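Local coordinates for putative hydrolase (Acinetobacter sp. NBRC 100985, PDB 4XUK), which probably hydrolyses organophosphates and lactones with a two-zinc centre of the metallo-beta-lactamase superfamily, at residues A[242-245]-A[246-249]. The protein carries 2 engineered substitutions. Sequence-based numbering, arbitrary orientation.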
loop_
_atom_site.group_PDB
_atom_site.type_symbol
_atom_site.label_atom_id
_atom_site.label_comp_id
_atom_site.label_asym_id
_atom_site.label_seq_id
_atom_site.Cartn_x
_atom_site.Cartn_y
_atom_site.Cartn_z
ATOM N N LYS A 242 -9.495 -18.943 -22.274
ATOM C CA LYS A 242 -9.116 -17.741 -22.996
ATOM C C LYS A 242 -8.583 -16.673 -22.020
ATOM O O LYS A 242 -7.649 -15.939 -22.341
ATOM C CB LYS A 242 -10.340 -17.235 -23.771
ATOM C CG LYS A 242 -10.182 -15.911 -24.492
ATOM C CD LYS A 242 -9.393 -16.050 -25.772
ATOM C CE LYS A 242 -9.673 -14.882 -26.718
ATOM N NZ LYS A 242 -10.975 -15.041 -27.445
ATOM N N ALA A 243 -9.175 -16.586 -20.832
ATOM C CA ALA A 243 -8.754 -15.576 -19.843
ATOM C C ALA A 243 -7.366 -15.874 -19.291
ATOM O O ALA A 243 -6.586 -14.949 -18.997
ATOM C CB ALA A 243 -9.764 -15.472 -18.715
ATOM N N VAL A 244 -7.059 -17.159 -19.130
ATOM C CA VAL A 244 -5.710 -17.564 -18.739
ATOM C C VAL A 244 -4.716 -17.212 -19.838
ATOM O O VAL A 244 -3.655 -16.645 -19.565
ATOM C CB VAL A 244 -5.646 -19.080 -18.416
ATOM C CG1 VAL A 244 -4.209 -19.555 -18.316
ATOM C CG2 VAL A 244 -6.389 -19.372 -17.123
ATOM N N GLU A 245 -5.061 -17.532 -21.086
ATOM C CA GLU A 245 -4.192 -17.205 -22.209
ATOM C C GLU A 245 -3.918 -15.708 -22.241
ATOM O O GLU A 245 -2.785 -15.271 -22.469
ATOM C CB GLU A 245 -4.838 -17.640 -23.525
ATOM C CG GLU A 245 -5.064 -19.141 -23.635
ATOM C CD GLU A 245 -5.832 -19.517 -24.892
ATOM O OE1 GLU A 245 -6.118 -20.719 -25.077
ATOM O OE2 GLU A 245 -6.143 -18.605 -25.697
ATOM N N THR A 246 -4.964 -14.921 -22.010
ATOM C CA THR A 246 -4.830 -13.469 -22.029
ATOM C C THR A 246 -3.916 -12.965 -20.912
ATOM O O THR A 246 -3.029 -12.146 -21.157
ATOM C CB THR A 246 -6.187 -12.783 -21.913
ATOM O OG1 THR A 246 -6.943 -13.030 -23.105
ATOM C CG2 THR A 246 -6.003 -11.280 -21.761
ATOM N N ARG A 247 -4.121 -13.446 -19.688
ATOM C CA ARG A 247 -3.258 -13.028 -18.580
ATOM C C ARG A 247 -1.789 -13.404 -18.804
ATOM O O ARG A 247 -0.894 -12.582 -18.596
ATOM C CB ARG A 247 -3.744 -13.614 -17.253
ATOM C CG ARG A 247 -2.776 -13.362 -16.080
ATOM C CD ARG A 247 -3.279 -14.040 -14.801
ATOM N NE ARG A 247 -4.716 -13.892 -14.765
ATOM C CZ ARG A 247 -5.593 -14.879 -14.895
ATOM N NH1 ARG A 247 -5.209 -16.161 -15.001
ATOM N NH2 ARG A 247 -6.872 -14.574 -14.887
ATOM N N LEU A 248 -1.517 -14.619 -19.208
ATOM C CA LEU A 248 -0.176 -15.029 -19.437
ATOM C C LEU A 248 0.519 -14.180 -20.490
ATOM O O LEU A 248 1.627 -13.824 -20.361
ATOM C CB LEU A 248 -0.156 -16.481 -19.810
ATOM C CG LEU A 248 -0.519 -17.488 -18.742
ATOM C CD1 LEU A 248 -0.573 -18.856 -19.385
ATOM C CD2 LEU A 248 0.447 -17.448 -17.583
ATOM N N LYS A 249 -0.188 -13.843 -21.536
ATOM C CA LYS A 249 0.368 -12.946 -22.547
ATOM C C LYS A 249 0.678 -11.564 -21.983
ATOM O O LYS A 249 1.750 -11.003 -22.238
ATOM C CB LYS A 249 -0.589 -12.797 -23.731
ATOM C CG LYS A 249 0.142 -12.611 -25.042
ATOM C CD LYS A 249 -0.215 -11.324 -25.709
ATOM C CE LYS A 249 -1.668 -11.316 -26.116
ATOM N NZ LYS A 249 -1.972 -10.094 -26.904
#
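Torsions set the one apolar meeting of side chains here: Val-244 turns CG1 away from its backbone N (chi1 167°), while Leu-248 keeps CG beside its own N, and the two side chains, one helical turn apart, lie next to each other and point the same way. CG1 of Val-244 thereby comes within 3.9 Å of CD1 of Leu-248. The other branch, CG2, passes NH1 of Arg-247 at 4.0 Å, the two side chains crossing at a slant. Arg-247 leaves the backbone extended and then bends at its third torsion (-39°), which folds its guanidinium back toward the preceding turn; there the carbonyl oxygen of Ala-243 sits over one face, near the rim. Beyond the helix the group is gripped through NE by the carbonyl of Ile-219 and through NH1 by that of Pro-230, bonds that should limit its rotation. OG1 of Thr-246 lies 3.1 Å from O of Lys-242 and is hydrogen-bonded to the carbonyl of Ala-195, tying this buried side chain to the loop after strand 189-193. Beneath these side chains run four successive i to i+4 backbone bonds. The straightest joins Leu-248 N to Val-244 O at 3.0 Å, with an N-H...O angle of 175°; Thr-246 N to Lys-242 O measures 2.9 Å. Lys-242, Glu-245 and Lys-249 occupy the exposed side; the buried Ala-243 is on another side, its side chain about 10 Å from a bound zinc ion. The whole illustrates how a regular alpha-helix, here the early turns of helix 240-257, covers neighbouring loops in the αβ/βα fold of metallo-beta-lactamases.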